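Local structure of uncharacterized protein (Agrobacterium tumefaciens, 3D01) at residues P52-G56 with K57-T61; G62-G65 with R66-V70; V82-L85 with A86-A90; S126-I129 with A130-G134. The protein is of unknown function but belongs to the YjgF-like family of putative endoribonucleases and chorismate mutase-like proteins and assembles from three chains. One frame throughout, in Å; residues are numbered along the deposited sequence.

Interaction 1: residues P52-G56 with K57-T61; sequences PMESG and KIAVT
Glu54 and Lys57 exchange two backbone hydrogen bonds across the end of a tight beta hairpin, in which strand 44-54 turns into strand 57-58 through a type I' turn with Ser55 and Gly56 at its corners. Glu54 N reaches Lys57 O at 2.9 Å, and in the return bond Lys57 N lies 3.0 Å from Glu54 O. One step outward, Ala59 N bonds to Pro52 O at 2.8 Å with a nearly straight N-H, angle 169°, and carries the pairing past the short second strand. Both corner residues have positive phi, which suits the type I' turn. A water gives a bond to Ser55 O and takes a weak one from Lys57 NZ, linking this turn carbonyl to the end of the lysine side chain.

Met53 and Ile58 form the non-hydrogen-bonded pair and share one face. Pro52 CG approaches Ile58 CG2 at 4.2 Å, while Pro52 also packs on Cys80 of helix 70-91 and Ile58 on Phe151. Beyond the paired residues, Glu54 CB meets Ala59 CB at 4.0 Å. Met53, a selenomethionine, bends at both chi2 (-58°) and chi3, carrying SE and CE across to strand 57-58; SE and Ile58 CD1 are modelled doubtfully close, and the terminal CE of Met53 comes to 3.5 Å from Lys57 N.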
loop_
_atom_site.group_PDB
_atom_site.type_symbol
_atom_site.label_atom_id
_atom_site.label_comp_id
_atom_site.label_asym_id
_atom_site.label_seq_id
_atom_site.Cartn_x
_atom_site.Cartn_y
_atom_site.Cartn_z
ATOM N N PRO I 52 -4.371 9.558 -14.309
ATOM C CA PRO I 52 -3.645 10.295 -15.356
ATOM C C PRO I 52 -4.428 11.492 -15.904
ATOM O O PRO I 52 -4.856 11.471 -17.054
ATOM C CB PRO I 52 -3.362 9.227 -16.436
ATOM C CG PRO I 52 -4.341 8.142 -16.167
ATOM C CD PRO I 52 -4.880 8.254 -14.771
HETATM N N MSE I 53 -4.604 12.503 -15.044
HETATM C CA MSE I 53 -5.411 13.692 -15.335
HETATM C C MSE I 53 -4.597 14.709 -16.112
HETATM O O MSE I 53 -3.499 15.083 -15.698
HETATM C CB MSE I 53 -5.834 14.387 -14.033
HETATM C CG MSE I 53 -6.543 13.551 -13.031
HETATM SE SE MSE I 53 -8.124 12.820 -13.879
HETATM C CE MSE I 53 -8.975 14.516 -14.339
ATOM N N GLU I 54 -5.162 15.173 -17.222
ATOM C CA GLU I 54 -4.566 16.205 -18.050
ATOM C C GLU I 54 -5.751 17.057 -18.522
ATOM O O GLU I 54 -6.712 16.515 -19.059
ATOM C CB GLU I 54 -3.828 15.586 -19.245
ATOM C CG GLU I 54 -2.878 16.567 -19.933
ATOM C CD GLU I 54 -1.973 15.936 -20.985
ATOM O OE1 GLU I 54 -2.416 15.008 -21.707
ATOM O OE2 GLU I 54 -0.815 16.406 -21.126
ATOM N N SER I 55 -5.714 18.367 -18.248
ATOM C CA SER I 55 -6.823 19.276 -18.593
ATOM C C SER I 55 -8.144 18.840 -18.018
ATOM O O SER I 55 -9.187 18.934 -18.666
ATOM C CB SER I 55 -6.961 19.399 -20.104
ATOM O OG SER I 55 -5.714 19.760 -20.657
ATOM N N GLY I 56 -8.104 18.346 -16.802
ATOM C CA GLY I 56 -9.295 17.917 -16.134
ATOM C C GLY I 56 -9.940 16.673 -16.728
ATOM O O GLY I 56 -11.097 16.416 -16.453
ATOM N N LYS I 57 -9.208 15.912 -17.538
ATOM C CA LYS I 57 -9.756 14.704 -18.146
ATOM C C LYS I 57 -8.818 13.551 -17.868
ATOM O O LYS I 57 -7.626 13.754 -17.767
ATOM C CB LYS I 57 -9.869 14.865 -19.663
ATOM C CG LYS I 57 -10.817 15.979 -20.140
ATOM C CD LYS I 57 -10.707 16.090 -21.643
ATOM C CE LYS I 57 -11.323 17.369 -22.209
ATOM N NZ LYS I 57 -10.301 18.463 -22.237
ATOM N N ILE I 58 -9.363 12.340 -17.793
ATOM C CA ILE I 58 -8.538 11.137 -17.642
ATOM C C ILE I 58 -7.975 10.856 -19.018
ATOM O O ILE I 58 -8.694 10.398 -19.902
ATOM C CB ILE I 58 -9.338 9.910 -17.173
ATOM C CG1 ILE I 58 -10.075 10.169 -15.859
ATOM C CG2 ILE I 58 -8.407 8.690 -17.087
ATOM C CD1 ILE I 58 -9.250 10.071 -14.647
ATOM N N ALA I 59 -6.683 11.103 -19.195
ATOM C CA ALA I 59 -6.037 11.089 -20.501
ATOM C C ALA I 59 -5.807 9.717 -21.106
ATOM O O ALA I 59 -5.725 9.602 -22.318
ATOM C CB ALA I 59 -4.694 11.831 -20.433
ATOM N N VAL I 60 -5.682 8.685 -20.276
ATOM C CA VAL I 60 -5.371 7.339 -20.771
ATOM C C VAL I 60 -6.254 6.334 -19.990
ATOM O O VAL I 60 -6.209 6.266 -18.782
ATOM C CB VAL I 60 -3.893 6.969 -20.592
ATOM C CG1 VAL I 60 -3.570 5.572 -21.247
ATOM C CG2 VAL I 60 -2.959 8.070 -21.134
ATOM N N THR I 61 -7.075 5.612 -20.745
ATOM C CA THR I 61 -8.076 4.718 -20.213
ATOM C C THR I 61 -8.025 3.352 -20.879
ATOM O O THR I 61 -7.608 3.185 -22.032
ATOM C CB THR I 61 -9.508 5.259 -20.423
ATOM O OG1 THR I 61 -9.723 5.481 -21.830
ATOM C CG2 THR I 61 -9.745 6.569 -19.609
HETATM O O HOH W 1 -11.754 19.657 -19.505
#

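Interaction 2: residues G62-G65 with R66-V70; sequences GLVG and RDVDV
Residues Leu63 to Val68 form a compact local turn held mainly by backbone hydrogen bonds, in the loop between strand 57-58 and helix 70-91. Its centre is Leu63 O, which accepts from three successive amides: Asp67 N at 2.7 Å in the carbonyl plane, and Arg66 N and Val68 N, both out of that plane. Gly65 N closes the other end on Val68 O at 3.0 Å, and Val64 CA adds a CA-H...O contact to the same oxygen.

Asp67 contributes the side-chain bond. With CG beside its own backbone N (chi1 -61°), OD2 presents its anti lone pair to Leu63 N, 2.9 Å away at 173°. The same residue lines a pocket in this YjgF-like fold that holds a bound polyether, probably from the crystallisation liquor, together with Thr61 and Asn152. Gly62 CA passes 3.4 Å from Asp67 OD2, and a phi of 97° is readily taken up by glycine.

Val64 and Val68 meet through their CG2 methyls at 3.5 Å; Val64 also packs on Phe115 and on Val109 of strand 99-110. Leu63 touches Pro113 of the second subunit, and Asp69 OD1 caps Ser72 N at the start of helix 70-91.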
loop_
_atom_site.group_PDB
_atom_site.type_symbol
_atom_site.label_atom_id
_atom_site.label_comp_id
_atom_site.label_asym_id
_atom_site.label_seq_id
_atom_site.Cartn_x
_atom_site.Cartn_y
_atom_site.Cartn_z
ATOM N N GLY I 62 -8.508 2.364 -20.138
ATOM C CA GLY I 62 -8.496 0.977 -20.598
ATOM C C GLY I 62 -7.322 0.165 -20.063
ATOM O O GLY I 62 -6.505 0.632 -19.231
ATOM N N LEU I 63 -7.289 -1.084 -20.509
ATOM C CA LEU I 63 -6.374 -2.079 -19.990
ATOM C C LEU I 63 -5.133 -2.117 -20.797
ATOM O O LEU I 63 -5.147 -2.218 -22.034
ATOM C CB LEU I 63 -6.974 -3.484 -20.004
ATOM C CG LEU I 63 -8.304 -3.676 -19.311
ATOM C CD1 LEU I 63 -8.858 -5.143 -19.468
ATOM C CD2 LEU I 63 -8.156 -3.299 -17.862
ATOM N N VAL I 64 -4.038 -2.067 -20.087
ATOM C CA VAL I 64 -2.752 -2.268 -20.703
ATOM C C VAL I 64 -2.646 -3.743 -21.205
ATOM O O VAL I 64 -2.918 -4.724 -20.462
ATOM C CB VAL I 64 -1.634 -1.897 -19.726
ATOM C CG1 VAL I 64 -0.335 -1.914 -20.446
ATOM C CG2 VAL I 64 -1.923 -0.497 -19.016
ATOM N N GLY I 65 -2.268 -3.875 -22.469
ATOM C CA GLY I 65 -2.242 -5.161 -23.162
ATOM C C GLY I 65 -3.497 -5.424 -23.978
ATOM O O GLY I 65 -3.563 -6.410 -24.730
ATOM N N ARG I 66 -4.492 -4.545 -23.842
ATOM C CA ARG I 66 -5.709 -4.641 -24.650
ATOM C C ARG I 66 -6.046 -3.327 -25.317
ATOM O O ARG I 66 -6.165 -3.296 -26.514
ATOM C CB ARG I 66 -6.882 -5.149 -23.831
ATOM C CG ARG I 66 -8.193 -5.186 -24.579
ATOM C CD ARG I 66 -9.368 -5.712 -23.767
ATOM N NE ARG I 66 -10.533 -5.707 -24.626
ATOM C CZ ARG I 66 -10.806 -6.621 -25.550
ATOM N NH1 ARG I 66 -10.106 -7.733 -25.639
ATOM N NH2 ARG I 66 -11.841 -6.429 -26.360
ATOM N N ASP I 67 -6.252 -2.278 -24.523
ATOM C CA ASP I 67 -6.687 -0.973 -25.016
ATOM C C ASP I 67 -5.516 -0.012 -25.242
ATOM O O ASP I 67 -5.577 0.874 -26.110
ATOM C CB ASP I 67 -7.641 -0.369 -24.008
ATOM C CG ASP I 67 -8.869 -1.226 -23.803
ATOM O OD1 ASP I 67 -9.575 -1.497 -24.804
ATOM O OD2 ASP I 67 -9.108 -1.638 -22.658
ATOM N N VAL I 68 -4.466 -0.203 -24.454
ATOM C CA VAL I 68 -3.287 0.673 -24.453
ATOM C C VAL I 68 -2.031 -0.161 -24.443
ATOM O O VAL I 68 -1.996 -1.255 -23.885
ATOM C CB VAL I 68 -3.303 1.656 -23.240
ATOM C CG1 VAL I 68 -4.668 2.367 -23.222
ATOM C CG2 VAL I 68 -3.084 1.001 -21.989
ATOM N N ASP I 69 -1.019 0.357 -25.119
ATOM C CA ASP I 69 0.284 -0.281 -25.159
ATOM C C ASP I 69 1.210 0.305 -24.086
ATOM O O ASP I 69 0.826 1.209 -23.359
ATOM C CB ASP I 69 0.899 -0.164 -26.570
ATOM C CG ASP I 69 1.243 1.280 -27.009
ATOM O OD1 ASP I 69 1.187 2.246 -26.237
ATOM O OD2 ASP I 69 1.590 1.418 -28.214
ATOM N N VAL I 70 2.440 -0.203 -24.019
ATOM C CA VAL I 70 3.328 0.191 -22.948
ATOM C C VAL I 70 3.657 1.689 -23.038
ATOM O O VAL I 70 3.649 2.407 -22.010
ATOM C CB VAL I 70 4.591 -0.680 -22.879
ATOM C CG1 VAL I 70 5.618 -0.055 -21.908
ATOM C CG2 VAL I 70 4.210 -2.110 -22.440
#

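Interaction 3: residues V82-L85 with A86-A90; sequences VNIL and AQVKA
Val88 lays its CG2 methyl over the preceding turn of helix 70-91, 3.3 Å from Ile84 O and 4.1 Å from Ile84 CG2. The Val88 torsion (chi1 178°) sets CG1 opposite the backbone N and leaves CG2 beside that N, on the side where the Ile84 carbonyl arrives. Ile84 O is at the same time the acceptor for Val88 N, at 3.0 Å, so one oxygen carries both the hydrogen bond and the methyl contact.

The other i to i+4 bonds repeat along the alpha helix: Ala86 N to Val82 O at 2.8 Å, Gln87 N to Asn83 O, and Lys89 N to Leu85 O. Ala86 CB fits against Val82 O and Asn83 O, both 3.6 Å away. Gln87 CG, set beside its own backbone N by chi1 (-62°), rests 3.3 Å from Asn83 O.

Ile84 and Val88 point into the fold: Ile84 packs on Ile157 and Ala159 of strand 155-163 and on Leu105, Val88 on Ile99, so this ridge fastens the helix to the sheet. Lys89 instead runs out fully extended to a salt bridge with Glu15 of helix 3-21. The amides of residues 86 to 89 are thus bonded within the helix, and what joins it to the sheet through Ile84 and Val88 is apolar packing, while the charge of Lys89 is answered by another helix.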
loop_
_atom_site.group_PDB
_atom_site.type_symbol
_atom_site.label_atom_id
_atom_site.label_comp_id
_atom_site.label_asym_id
_atom_site.label_seq_id
_atom_site.Cartn_x
_atom_site.Cartn_y
_atom_site.Cartn_z
ATOM N N VAL I 82 2.824 13.580 -12.289
ATOM C CA VAL I 82 2.659 15.065 -12.310
ATOM C C VAL I 82 1.535 15.482 -11.335
ATOM O O VAL I 82 1.632 16.465 -10.593
ATOM C CB VAL I 82 2.386 15.580 -13.764
ATOM C CG1 VAL I 82 1.882 17.059 -13.785
ATOM C CG2 VAL I 82 3.625 15.379 -14.673
ATOM N N ASN I 83 0.459 14.700 -11.299
ATOM C CA ASN I 83 -0.606 14.951 -10.352
ATOM C C ASN I 83 -0.149 14.731 -8.915
ATOM O O ASN I 83 -0.520 15.491 -8.031
ATOM C CB ASN I 83 -1.851 14.125 -10.711
ATOM C CG ASN I 83 -2.584 14.693 -11.909
ATOM O OD1 ASN I 83 -2.370 14.295 -13.065
ATOM N ND2 ASN I 83 -3.421 15.642 -11.650
ATOM N N ILE I 84 0.715 13.748 -8.689
ATOM C CA ILE I 84 1.316 13.565 -7.362
ATOM C C ILE I 84 2.091 14.833 -7.027
ATOM O O ILE I 84 1.899 15.393 -5.968
ATOM C CB ILE I 84 2.251 12.321 -7.267
ATOM C CG1 ILE I 84 1.412 11.020 -7.248
ATOM C CG2 ILE I 84 3.112 12.362 -5.987
ATOM C CD1 ILE I 84 2.233 9.755 -7.444
ATOM N N LEU I 85 2.927 15.291 -7.952
ATOM C CA LEU I 85 3.741 16.514 -7.698
ATOM C C LEU I 85 2.868 17.755 -7.423
ATOM O O LEU I 85 3.206 18.589 -6.561
ATOM C CB LEU I 85 4.706 16.740 -8.844
ATOM C CG LEU I 85 5.830 15.714 -8.987
ATOM C CD1 LEU I 85 6.686 16.009 -10.259
ATOM C CD2 LEU I 85 6.693 15.698 -7.714
ATOM N N ALA I 86 1.747 17.875 -8.141
ATOM C CA ALA I 86 0.794 18.952 -7.892
ATOM C C ALA I 86 0.226 18.895 -6.473
ATOM O O ALA I 86 0.103 19.918 -5.819
ATOM C CB ALA I 86 -0.328 18.964 -8.937
ATOM N N GLN I 87 -0.088 17.705 -5.957
ATOM C CA GLN I 87 -0.604 17.599 -4.586
ATOM C C GLN I 87 0.477 17.901 -3.557
ATOM O O GLN I 87 0.218 18.522 -2.537
ATOM C CB GLN I 87 -1.147 16.190 -4.328
ATOM C CG GLN I 87 -2.320 15.818 -5.243
ATOM C CD GLN I 87 -3.559 16.677 -5.090
ATOM O OE1 GLN I 87 -3.715 17.456 -4.143
ATOM N NE2 GLN I 87 -4.476 16.508 -6.027
ATOM N N VAL I 88 1.694 17.440 -3.820
ATOM C CA VAL I 88 2.792 17.696 -2.919
ATOM C C VAL I 88 3.060 19.205 -2.879
ATOM O O VAL I 88 3.284 19.752 -1.812
ATOM C CB VAL I 88 4.079 16.970 -3.335
ATOM C CG1 VAL I 88 5.204 17.328 -2.381
ATOM C CG2 VAL I 88 3.868 15.424 -3.378
ATOM N N LYS I 89 3.053 19.849 -4.033
ATOM C CA LYS I 89 3.238 21.316 -4.082
ATOM C C LYS I 89 2.199 22.030 -3.219
ATOM O O LYS I 89 2.552 22.951 -2.441
ATOM C CB LYS I 89 3.164 21.823 -5.528
ATOM C CG LYS I 89 3.491 23.324 -5.648
ATOM C CD LYS I 89 3.542 23.776 -7.085
ATOM C CE LYS I 89 3.716 25.322 -7.153
ATOM N NZ LYS I 89 3.596 25.814 -8.518
ATOM N N ALA I 90 0.935 21.636 -3.359
ATOM C CA ALA I 90 -0.153 22.135 -2.516
ATOM C C ALA I 90 0.108 21.907 -1.020
ATOM O O ALA I 90 -0.046 22.830 -0.178
ATOM C CB ALA I 90 -1.487 21.511 -2.936
#

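Interaction 4: residues S126-I129 with A130-G134; sequences SNLI and ATVLG
Asn127 O receives two donors from one residue, Thr131. The amide Thr131 N lies 2.9 Å away and the hydroxyl Thr131 OG1 gives its proton to the same Asn127 O at 2.6 Å. The two come from opposite faces of the carbonyl plane, each tilted 31° from it, so the oxygen is gripped from both sides. The Thr131 torsion makes this possible: with chi1 at -60°, OG1 stands beside the backbone N and turns back toward the preceding turn, where the hydroxyl is satisfied by the helix itself.

On the buried side of the helix, away from the Thr131 side chain, Ile129 and Leu133 lie side by side and point the same way, Ile129 CG2 meeting Leu133 CD1 at 3.9 Å. Leu128 CD2 and Val132 CG2 are looser, at 4.5 Å. Regular backbone bonds hold the frame, among them Ala130 N to Ser126 O at 2.9 Å and Leu133 N to Ile129 O at 3.1 Å.

All of this is the last part of helix 118-133, the helix of the beta-alpha-beta unit that connects the parallel strands 99-110 and 140-146. Ile129 and Leu133 rest on Val102 of the first of these strands. Val132 packs on Ile14 and Leu21 of helix 3-21, and Leu133 reaches Ile14 too. At the other end of the segment, Ser126 OG bonds to His139 and Arg141, and Ser126 packs on Tyr35 of the third subunit. Gly134 leaves the helix with a phi of 71°, its N making a weak 2.7 Å bond to Ala130 O.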
loop_
_atom_site.group_PDB
_atom_site.type_symbol
_atom_site.label_atom_id
_atom_site.label_comp_id
_atom_site.label_asym_id
_atom_site.label_seq_id
_atom_site.Cartn_x
_atom_site.Cartn_y
_atom_site.Cartn_z
ATOM N N SER I 126 8.512 6.790 -12.304
ATOM C CA SER I 126 9.776 6.799 -11.570
ATOM C C SER I 126 10.825 7.664 -12.249
ATOM O O SER I 126 11.520 8.439 -11.580
ATOM C CB SER I 126 10.316 5.379 -11.373
ATOM O OG SER I 126 9.416 4.584 -10.649
ATOM N N ASN I 127 10.946 7.528 -13.572
ATOM C CA ASN I 127 11.932 8.290 -14.346
ATOM C C ASN I 127 11.655 9.806 -14.278
ATOM O O ASN I 127 12.573 10.639 -14.117
ATOM C CB ASN I 127 11.916 7.816 -15.791
ATOM C CG ASN I 127 12.507 6.423 -15.974
ATOM O OD1 ASN I 127 13.182 5.868 -15.089
ATOM N ND2 ASN I 127 12.266 5.852 -17.140
ATOM N N LEU I 128 10.387 10.155 -14.363
ATOM C CA LEU I 128 9.971 11.543 -14.341
ATOM C C LEU I 128 10.288 12.135 -12.966
ATOM O O LEU I 128 10.902 13.197 -12.857
ATOM C CB LEU I 128 8.469 11.684 -14.722
ATOM C CG LEU I 128 7.912 13.119 -14.712
ATOM C CD1 LEU I 128 6.729 13.300 -15.667
ATOM C CD2 LEU I 128 7.556 13.622 -13.293
ATOM N N ILE I 129 9.887 11.444 -11.913
ATOM C CA ILE I 129 10.137 11.912 -10.542
ATOM C C ILE I 129 11.628 12.025 -10.178
ATOM O O ILE I 129 12.034 13.044 -9.603
ATOM C CB ILE I 129 9.424 11.008 -9.523
ATOM C CG1 ILE I 129 7.914 11.206 -9.674
ATOM C CG2 ILE I 129 9.957 11.281 -8.113
ATOM C CD1 ILE I 129 7.083 10.264 -8.860
ATOM N N ALA I 130 12.422 11.000 -10.493
ATOM C CA ALA I 130 13.868 11.047 -10.263
ATOM C C ALA I 130 14.546 12.155 -11.074
ATOM O O ALA I 130 15.452 12.843 -10.536
ATOM C CB ALA I 130 14.497 9.709 -10.554
ATOM N N THR I 131 14.109 12.364 -12.325
ATOM C CA THR I 131 14.652 13.442 -13.173
ATOM C C THR I 131 14.442 14.853 -12.621
ATOM O O THR I 131 15.382 15.642 -12.570
ATOM C CB THR I 131 14.115 13.374 -14.618
ATOM O OG1 THR I 131 14.492 12.117 -15.179
ATOM C CG2 THR I 131 14.680 14.516 -15.491
ATOM N N VAL I 132 13.220 15.160 -12.227
ATOM C CA VAL I 132 12.816 16.489 -11.779
ATOM C C VAL I 132 13.361 16.806 -10.378
ATOM O O VAL I 132 13.731 17.964 -10.105
ATOM C CB VAL I 132 11.258 16.603 -11.865
ATOM C CG1 VAL I 132 10.747 17.746 -11.082
ATOM C CG2 VAL I 132 10.813 16.680 -13.347
ATOM N N LEU I 133 13.467 15.779 -9.523
ATOM C CA LEU I 133 13.890 15.944 -8.141
ATOM C C LEU I 133 15.335 15.591 -7.877
ATOM O O LEU I 133 15.872 15.948 -6.840
ATOM C CB LEU I 133 12.997 15.123 -7.207
ATOM C CG LEU I 133 11.528 15.547 -7.107
ATOM C CD1 LEU I 133 10.791 14.585 -6.146
ATOM C CD2 LEU I 133 11.331 17.029 -6.668
ATOM N N GLY I 134 15.968 14.869 -8.780
ATOM C CA GLY I 134 17.297 14.335 -8.538
ATOM C C GLY I 134 17.317 13.209 -7.527
ATOM O O GLY I 134 16.329 12.462 -7.400
#

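The contacts follow one another along the chain within a single YjgF-like fold. Interaction 1 passes into interaction 2, and Val60 CG1 meets Val68 CG1 at 3.9 Å, though the centres of the two interactions are 15 Å apart; Thr61 of interaction 1 and Asp67 of interaction 2 both line the polyether pocket. Interaction 3 lies later on helix 70-91, which begins at Val70, the last residue of interaction 2, and Met53 of interaction 1 touches Asn83 there. Interactions 3 and 4, centres 13 Å apart, join helix 70-91 to helix 118-133 where Val82 and Leu85 pack on Leu128. Interactions 1 and 4 sit on opposite sides of the chain's centre, about 21 Å between centres, while interactions 2 and 4 each reach a different neighbouring subunit of the trimer.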